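Local structure of K5 lyase (Enterobacteria phage k1-5, 2X3H) at residues A[120-132]-A[146-160]. The protein is a trimeric phage lyase that probably cleaves the glycosaminoglycan-like K5 capsular polysaccharide of its bacterial host by beta-elimination. Sequence-based numbering, arbitrary orientation.
Sequences VLSHRSSTGNYLV and VESNKATDTTQGQQV
Residues 120-132 and 146-160 stack as successive rungs of a right-handed parallel beta-helix of the tail-spike type, meeting along two of its strand layers and the loops that join those layers. On one layer, strand 119-123 runs parallel to strand 144-147: Glu147 N donates to Leu121 O (2.8 Å), and Glu147 O receives His123 N almost head-on. On the other, strand 131-134 pairs with strand 160-163, where Leu131 N reaches Gln159 O.

Between the layers, side-chain amides add to a run of main-chain bonds, Ala151 N to Ser126 O, Gly128 N to Gln156 O and Tyr130 N to Gln158 O. Asn149 turns ND2 to His123 O at 2.8 Å, with the oxygen lying 16° out of the amide plane, and makes a weak second bond to Ser122 OG. Asn129 offers OD1 to Gln158 N at 2.9 Å along a nearly straight N-H line of 178°; a water also donates to OD1 and is held in turn by Gln156 NE2, while Gln156 OE1 bonds Thr181 OG1. The side chains of Asn129 and Gln158 run side by side, Gln158 CG against Asn129 OD1, with their amide planes 30° apart, and Gln158 OE1 goes on to Phe183 N in the next turn.

Inside the coil, the buried Tyr130 ring has His123 CB over one face and Leu131 CG over the other, each toward the rim, while its hydroxyl bonds Ser103 on the preceding turn. Val146 CG1 approaches the ring obliquely at CD2, 3.7 Å away. Within the longer loop, the extended Lys150 chain carries NZ to Lys179 O of the next turn, to Gly157 O, 2.9 Å away in the carbonyl plane, and to Thr155 O, above the plane of Thr155's own carbonyl.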
ATOM      1  N   VAL A 120      23.502 -30.013  -5.223  1.00  9.57           N
ATOM      2  CA  VAL A 120      22.144 -30.543  -5.272  1.00 10.36           C
ATOM      3  C   VAL A 120      22.030 -31.686  -4.273  1.00 11.13           C
ATOM      4  O   VAL A 120      22.796 -32.646  -4.349  1.00 11.34           O
ATOM      5  CB  VAL A 120      21.799 -31.098  -6.669  1.00 10.73           C
ATOM      6  CG1 VAL A 120      20.364 -31.658  -6.688  1.00 11.08           C
ATOM      7  CG2 VAL A 120      22.002 -30.028  -7.733  1.00 11.76           C
ATOM      8  N   LEU A 121      21.097 -31.576  -3.328  1.00 10.96           N
ATOM      9  CA  LEU A 121      20.823 -32.674  -2.414  1.00 10.88           C
ATOM     10  C   LEU A 121      19.688 -33.489  -3.002  1.00 11.97           C
ATOM     11  O   LEU A 121      18.542 -33.038  -3.049  1.00 11.51           O
ATOM     12  CB  LEU A 121      20.459 -32.155  -1.022  1.00 11.29           C
ATOM     13  CG  LEU A 121      21.616 -31.481  -0.280  1.00 12.85           C
ATOM     14  CD1 LEU A 121      21.166 -30.947   1.078  1.00 12.90           C
ATOM     15  CD2 LEU A 121      22.766 -32.463  -0.100  1.00 13.38           C
ATOM     16  N   SER A 122      20.012 -34.685  -3.483  1.00 11.56           N
ATOM     17  CA  SER A 122      19.026 -35.504  -4.186  1.00 12.04           C
ATOM     18  C   SER A 122      18.530 -36.665  -3.332  1.00 12.60           C
ATOM     19  O   SER A 122      19.280 -37.610  -3.053  1.00 12.98           O
ATOM     20  CB  SER A 122      19.618 -36.023  -5.497  1.00 13.53           C
ATOM     21  OG  SER A 122      18.701 -36.864  -6.170  1.00 13.81           O
ATOM     22  N   HIS A 123      17.267 -36.591  -2.928  1.00 12.09           N
ATOM     23  CA  HIS A 123      16.677 -37.590  -2.046  1.00 12.16           C
ATOM     24  C   HIS A 123      16.720 -38.972  -2.695  1.00 12.61           C
ATOM     25  O   HIS A 123      16.183 -39.183  -3.789  1.00 12.89           O
ATOM     26  CB  HIS A 123      15.239 -37.204  -1.679  1.00 12.09           C
ATOM     27  CG  HIS A 123      14.713 -37.884  -0.448  1.00 11.74           C
ATOM     28  ND1 HIS A 123      13.369 -37.916  -0.138  1.00 11.04           N
ATOM     29  CD2 HIS A 123      15.345 -38.548   0.551  1.00 11.40           C
ATOM     30  CE1 HIS A 123      13.195 -38.571   0.998  1.00 11.42           C
ATOM     31  NE2 HIS A 123      14.379 -38.960   1.440  1.00 12.08           N
ATOM     32  N   ARG A 124      17.364 -39.906  -1.996  1.00 13.19           N
ATOM     33  CA  ARG A 124      17.614 -41.262  -2.497  1.00 14.35           C
ATOM     34  C   ARG A 124      16.439 -42.210  -2.227  1.00 14.44           C
ATOM     35  O   ARG A 124      16.273 -43.219  -2.919  1.00 16.11           O
ATOM     36  CB  ARG A 124      18.892 -41.798  -1.836  1.00 14.97           C
ATOM     37  CG  ARG A 124      19.444 -43.084  -2.409  1.00 16.66           C
ATOM     38  CD  ARG A 124      20.639 -43.544  -1.596  1.00 17.89           C
ATOM     39  NE  ARG A 124      21.192 -44.804  -2.088  1.00 18.78           N
ATOM     40  CZ  ARG A 124      22.038 -44.890  -3.108  1.00 19.01           C
ATOM     41  NH1 ARG A 124      22.417 -43.793  -3.749  1.00 19.32           N
ATOM     42  NH2 ARG A 124      22.506 -46.071  -3.496  1.00 20.10           N
ATOM     43  N   SER A 125      15.631 -41.889  -1.217  1.00 14.10           N
ATOM     44  CA  SER A 125      14.465 -42.695  -0.867  1.00 14.63           C
ATOM     45  C   SER A 125      13.291 -42.290  -1.729  1.00 14.99           C
ATOM     46  O   SER A 125      13.243 -41.164  -2.231  1.00 15.66           O
ATOM     47  CB  SER A 125      14.101 -42.505   0.610  1.00 14.79           C
ATOM     48  OG  SER A 125      15.255 -42.592   1.422  1.00 17.27           O
ATOM     49  N   SER A 126      12.338 -43.204  -1.897  1.00 15.27           N
ATOM     50  CA  SER A 126      11.177 -42.935  -2.738  1.00 15.21           C
ATOM     51  C   SER A 126       9.980 -42.493  -1.913  1.00 14.56           C
ATOM     52  O   SER A 126       8.912 -42.233  -2.456  1.00 14.35           O
ATOM     53  CB  SER A 126      10.816 -44.169  -3.578  1.00 16.41           C
ATOM     54  OG  SER A 126      10.353 -45.216  -2.753  1.00 16.76           O
ATOM     55  N   THR A 127      10.162 -42.404  -0.601  1.00 15.07           N
ATOM     56  CA  THR A 127       9.088 -41.954   0.275  1.00 15.69           C
ATOM     57  C   THR A 127       9.642 -41.345   1.564  1.00 14.87           C
ATOM     58  O   THR A 127      10.821 -41.517   1.886  1.00 15.19           O
ATOM     59  CB  THR A 127       8.136 -43.113   0.623  1.00 16.96           C
ATOM     60  OG1 THR A 127       6.978 -42.611   1.307  1.00 18.97           O
ATOM     61  CG2 THR A 127       8.853 -44.148   1.492  1.00 17.03           C
ATOM     62  N   GLY A 128       8.790 -40.620   2.282  1.00 13.95           N
ATOM     63  CA  GLY A 128       9.139 -40.107   3.603  1.00 13.19           C
ATOM     64  C   GLY A 128       9.834 -38.761   3.564  1.00 12.02           C
ATOM     65  O   GLY A 128      10.112 -38.220   2.483  1.00 11.85           O
ATOM     66  N   ASN A 129      10.124 -38.233   4.752  1.00 11.15           N
ATOM     67  CA  ASN A 129      10.813 -36.949   4.891  1.00 10.52           C
ATOM     68  C   ASN A 129      12.278 -37.022   4.485  1.00 10.94           C
ATOM     69  O   ASN A 129      12.912 -38.086   4.596  1.00 12.44           O
ATOM     70  CB  ASN A 129      10.705 -36.421   6.329  1.00 10.44           C
ATOM     71  CG  ASN A 129       9.264 -36.183   6.767  1.00 10.66           C
ATOM     72  OD1 ASN A 129       8.382 -35.942   5.937  1.00 10.69           O
ATOM     73  ND2 ASN A 129       9.019 -36.253   8.085  1.00 11.49           N
ATOM     74  N   TYR A 130      12.810 -35.901   4.011  1.00 10.10           N
ATOM     75  CA  TYR A 130      14.210 -35.834   3.601  1.00  9.81           C
ATOM     76  C   TYR A 130      15.065 -35.268   4.729  1.00 10.15           C
ATOM     77  O   TYR A 130      15.611 -36.035   5.525  1.00  9.66           O
ATOM     78  CB  TYR A 130      14.347 -35.038   2.299  1.00 10.89           C
ATOM     79  CG  TYR A 130      15.699 -35.110   1.606  1.00 10.81           C
ATOM     80  CD1 TYR A 130      16.715 -35.959   2.063  1.00 10.93           C
ATOM     81  CD2 TYR A 130      15.942 -34.351   0.464  1.00 12.12           C
ATOM     82  CE1 TYR A 130      17.946 -36.014   1.415  1.00 11.52           C
ATOM     83  CE2 TYR A 130      17.157 -34.404  -0.189  1.00 12.40           C
ATOM     84  CZ  TYR A 130      18.153 -35.240   0.285  1.00 12.29           C
ATOM     85  OH  TYR A 130      19.356 -35.286  -0.384  1.00 13.38           O
ATOM     86  N   LEU A 131      15.156 -33.942   4.817  1.00  9.37           N
ATOM     87  CA  LEU A 131      16.024 -33.286   5.791  1.00  8.93           C
ATOM     88  C   LEU A 131      15.173 -32.803   6.957  1.00  9.13           C
ATOM     89  O   LEU A 131      14.202 -32.077   6.763  1.00  8.42           O
ATOM     90  CB  LEU A 131      16.774 -32.114   5.140  1.00  9.71           C
ATOM     91  CG  LEU A 131      17.637 -32.456   3.920  1.00 10.16           C
ATOM     92  CD1 LEU A 131      18.264 -31.207   3.300  1.00 12.43           C
ATOM     93  CD2 LEU A 131      18.710 -33.477   4.291  1.00 11.36           C
ATOM     94  N   VAL A 132      15.522 -33.230   8.165  1.00  8.54           N
ATOM     95  CA  VAL A 132      14.793 -32.804   9.355  1.00  9.31           C
ATOM     96  C   VAL A 132      15.740 -32.183  10.373  1.00  9.66           C
ATOM     97  O   VAL A 132      16.648 -32.845  10.899  1.00  9.31           O
ATOM     98  CB  VAL A 132      14.004 -33.968  10.005  1.00 10.08           C
ATOM     99  CG1 VAL A 132      13.286 -33.479  11.250  1.00  9.81           C
ATOM    100  CG2 VAL A 132      13.013 -34.567   9.013  1.00  9.78           C
ATOM    101  N   VAL A 146      17.360 -28.642  -3.417  1.00  8.49           N
ATOM    102  CA  VAL A 146      16.872 -29.859  -2.768  1.00  8.10           C
ATOM    103  C   VAL A 146      15.904 -30.550  -3.717  1.00  9.43           C
ATOM    104  O   VAL A 146      14.851 -30.009  -4.052  1.00  8.58           O
ATOM    105  CB  VAL A 146      16.207 -29.540  -1.413  1.00  7.33           C
ATOM    106  CG1 VAL A 146      15.667 -30.811  -0.741  1.00  6.95           C
ATOM    107  CG2 VAL A 146      17.200 -28.822  -0.501  1.00  7.87           C
ATOM    108  N   GLU A 147      16.291 -31.737  -4.176  1.00  9.53           N
ATOM    109  CA  GLU A 147      15.521 -32.473  -5.162  1.00 12.30           C
ATOM    110  C   GLU A 147      14.819 -33.673  -4.537  1.00 11.52           C
ATOM    111  O   GLU A 147      15.433 -34.445  -3.803  1.00 11.84           O
ATOM    112  CB  GLU A 147      16.444 -32.959  -6.286  1.00 13.61           C
ATOM    113  CG  GLU A 147      15.700 -33.729  -7.361  1.00 17.15           C
ATOM    114  CD  GLU A 147      16.560 -34.125  -8.549  1.00 20.10           C
ATOM    115  OE1 GLU A 147      17.764 -33.773  -8.596  1.00 21.01           O
ATOM    116  OE2 GLU A 147      16.007 -34.797  -9.455  1.00 22.63           O
ATOM    117  N   SER A 148      13.553 -33.828  -4.849  1.00 11.20           N
ATOM    118  CA  SER A 148      12.805 -34.983  -4.366  1.00 12.36           C
ATOM    119  C   SER A 148      12.780 -36.074  -5.450  1.00 12.27           C
ATOM    120  O   SER A 148      13.038 -35.791  -6.622  1.00 12.14           O
ATOM    121  CB  SER A 148      11.394 -34.530  -3.941  1.00 14.10           C
ATOM    122  OG  SER A 148      10.601 -35.597  -3.470  1.00 16.80           O
ATOM    123  N   ASN A 149      12.477 -37.318  -5.041  1.00 12.37           N
ATOM    124  CA  ASN A 149      12.386 -38.442  -5.979  1.00 12.13           C
ATOM    125  C   ASN A 149      11.308 -39.424  -5.531  1.00 11.61           C
ATOM    126  O   ASN A 149      11.568 -40.626  -5.379  1.00 12.65           O
ATOM    127  CB  ASN A 149      13.730 -39.166  -6.090  1.00 12.40           C
ATOM    128  CG  ASN A 149      14.741 -38.385  -6.892  1.00 11.92           C
ATOM    129  OD1 ASN A 149      14.577 -38.190  -8.100  1.00 12.96           O
ATOM    130  ND2 ASN A 149      15.799 -37.927  -6.224  1.00 12.20           N
ATOM    131  N   LYS A 150      10.103 -38.912  -5.307  1.00 10.81           N
ATOM    132  CA  LYS A 150       9.012 -39.700  -4.741  1.00 11.22           C
ATOM    133  C   LYS A 150       8.500 -40.754  -5.730  1.00 11.86           C
ATOM    134  O   LYS A 150       8.489 -40.522  -6.933  1.00 12.08           O
ATOM    135  CB  LYS A 150       7.864 -38.773  -4.314  1.00 11.21           C
ATOM    136  CG  LYS A 150       8.152 -38.012  -3.023  1.00 11.19           C
ATOM    137  CD  LYS A 150       6.990 -37.105  -2.629  1.00 10.98           C
ATOM    138  CE  LYS A 150       7.216 -36.501  -1.258  1.00 10.78           C
ATOM    139  NZ  LYS A 150       6.088 -35.555  -0.920  1.00 10.17           N
ATOM    140  N   ALA A 151       8.089 -41.910  -5.210  1.00 13.84           N
ATOM    141  CA  ALA A 151       7.558 -42.991  -6.056  1.00 15.27           C
ATOM    142  C   ALA A 151       6.259 -42.649  -6.799  1.00 15.51           C
ATOM    143  O   ALA A 151       6.069 -43.062  -7.948  1.00 16.28           O
ATOM    144  CB  ALA A 151       7.359 -44.265  -5.228  1.00 16.18           C
ATOM    145  N   THR A 152       5.354 -41.925  -6.143  1.00 15.99           N
ATOM    146  CA  THR A 152       4.047 -41.654  -6.730  1.00 15.47           C
ATOM    147  C   THR A 152       3.611 -40.218  -6.491  1.00 15.31           C
ATOM    148  O   THR A 152       4.164 -39.525  -5.634  1.00 14.35           O
ATOM    149  CB  THR A 152       2.942 -42.552  -6.127  1.00 16.09           C
ATOM    150  OG1 THR A 152       2.517 -42.018  -4.868  1.00 16.85           O
ATOM    151  CG2 THR A 152       3.427 -43.984  -5.920  1.00 16.69           C
ATOM    152  N   ASP A 153       2.588 -39.803  -7.237  1.00 15.74           N
ATOM    153  CA  ASP A 153       1.973 -38.482  -7.095  1.00 15.59           C
ATOM    154  C   ASP A 153       1.139 -38.329  -5.822  1.00 15.75           C
ATOM    155  O   ASP A 153       0.575 -37.259  -5.585  1.00 14.33           O
ATOM    156  CB  ASP A 153       1.106 -38.167  -8.320  1.00 17.40           C
ATOM    157  CG  ASP A 153       1.922 -37.747  -9.526  1.00 18.78           C
ATOM    158  OD1 ASP A 153       2.920 -37.007  -9.360  1.00 19.29           O
ATOM    159  OD2 ASP A 153       1.554 -38.144 -10.656  1.00 20.72           O
ATOM    160  N   THR A 154       1.059 -39.385  -5.009  1.00 15.10           N
ATOM    161  CA  THR A 154       0.363 -39.313  -3.720  1.00 16.06           C
ATOM    162  C   THR A 154       1.264 -39.713  -2.555  1.00 14.67           C
ATOM    163  O   THR A 154       0.790 -39.952  -1.443  1.00 15.27           O
ATOM    164  CB  THR A 154      -0.935 -40.155  -3.700  1.00 17.73           C
ATOM    165  OG1 THR A 154      -0.639 -41.526  -4.004  1.00 19.00           O
ATOM    166  CG2 THR A 154      -1.932 -39.613  -4.716  1.00 18.75           C
ATOM    167  N   THR A 155       2.564 -39.768  -2.813  1.00 13.49           N
ATOM    168  CA  THR A 155       3.543 -40.116  -1.785  1.00 12.90           C
ATOM    169  C   THR A 155       3.747 -38.970  -0.791  1.00 12.39           C
ATOM    170  O   THR A 155       3.902 -37.822  -1.196  1.00 12.90           O
ATOM    171  CB  THR A 155       4.904 -40.467  -2.410  1.00 13.44           C
ATOM    172  OG1 THR A 155       4.768 -41.631  -3.247  1.00 14.37           O
ATOM    173  CG2 THR A 155       5.930 -40.746  -1.322  1.00 13.32           C
ATOM    174  N   GLN A 156       3.746 -39.296   0.500  1.00 12.13           N
ATOM    175  CA  GLN A 156       3.885 -38.304   1.583  1.00 11.91           C
ATOM    176  C   GLN A 156       5.342 -38.036   1.952  1.00 11.50           C
ATOM    177  O   GLN A 156       6.149 -38.951   2.071  1.00 11.84           O
ATOM    178  CB  GLN A 156       3.117 -38.771   2.824  1.00 12.97           C
ATOM    179  CG  GLN A 156       3.362 -37.964   4.093  1.00 13.52           C
ATOM    180  CD  GLN A 156       2.791 -36.550   4.029  1.00 13.95           C
ATOM    181  OE1 GLN A 156       1.712 -36.325   3.478  1.00 14.84           O
ATOM    182  NE2 GLN A 156       3.514 -35.593   4.611  1.00 13.81           N
ATOM    183  N   GLY A 157       5.678 -36.763   2.144  1.00 10.79           N
ATOM    184  CA  GLY A 157       7.011 -36.400   2.591  1.00  9.27           C
ATOM    185  C   GLY A 157       7.278 -34.904   2.506  1.00  9.57           C
ATOM    186  O   GLY A 157       6.890 -34.268   1.519  1.00  9.29           O
ATOM    187  N   GLN A 158       7.918 -34.357   3.544  1.00  8.04           N
ATOM    188  CA  GLN A 158       8.422 -32.972   3.529  1.00  9.11           C
ATOM    189  C   GLN A 158       9.846 -32.992   2.984  1.00  8.89           C
ATOM    190  O   GLN A 158      10.627 -33.895   3.310  1.00  9.61           O
ATOM    191  CB  GLN A 158       8.505 -32.346   4.938  1.00 10.91           C
ATOM    192  CG  GLN A 158       7.415 -32.669   5.974  1.00 11.71           C
ATOM    193  CD  GLN A 158       5.993 -32.483   5.489  1.00 12.31           C
ATOM    194  OE1 GLN A 158       5.734 -31.861   4.462  1.00 12.26           O
ATOM    195  NE2 GLN A 158       5.051 -33.026   6.255  1.00 13.82           N
ATOM    196  N   GLN A 159      10.219 -31.982   2.207  1.00  7.41           N
ATOM    197  CA  GLN A 159      11.601 -31.896   1.736  1.00  7.66           C
ATOM    198  C   GLN A 159      12.556 -31.395   2.828  1.00  8.67           C
ATOM    199  O   GLN A 159      13.528 -32.073   3.168  1.00  8.93           O
ATOM    200  CB  GLN A 159      11.721 -31.045   0.464  1.00  8.20           C
ATOM    201  CG  GLN A 159      10.960 -31.581  -0.740  1.00  8.68           C
ATOM    202  CD  GLN A 159      11.231 -30.759  -1.989  1.00  9.24           C
ATOM    203  OE1 GLN A 159      10.690 -29.667  -2.156  1.00  7.67           O
ATOM    204  NE2 GLN A 159      12.068 -31.288  -2.881  1.00  9.99           N
ATOM    205  N   VAL A 160      12.287 -30.212   3.374  1.00  7.30           N
ATOM    206  CA  VAL A 160      13.063 -29.689   4.500  1.00  7.70           C
ATOM    207  C   VAL A 160      12.125 -29.307   5.633  1.00  7.97           C
ATOM    208  O   VAL A 160      11.194 -28.519   5.436  1.00  7.36           O
ATOM    209  CB  VAL A 160      13.882 -28.438   4.105  1.00  7.93           C
ATOM    210  CG1 VAL A 160      14.545 -27.816   5.324  1.00  7.63           C
ATOM    211  CG2 VAL A 160      14.931 -28.789   3.067  1.00  8.87           C
TER
HETATM  212  O   HOH W   1      11.938 -35.535  -0.862  1.00 11.76           O
HETATM  213  O   HOH W   2      11.850 -38.746  -2.539  1.00 12.77           O
HETATM  214  O   HOH W   3      10.167 -35.737   1.155  1.00 15.26           O
HETATM  215  O   HOH W   4       6.081 -34.681   9.066  1.00  4.34           O
HETATM  216  O   HOH W   5       5.739 -36.640   6.175  1.00 15.93           O
HETATM  217  O   HOH W   6      11.680 -33.244   5.991  1.00  8.90           O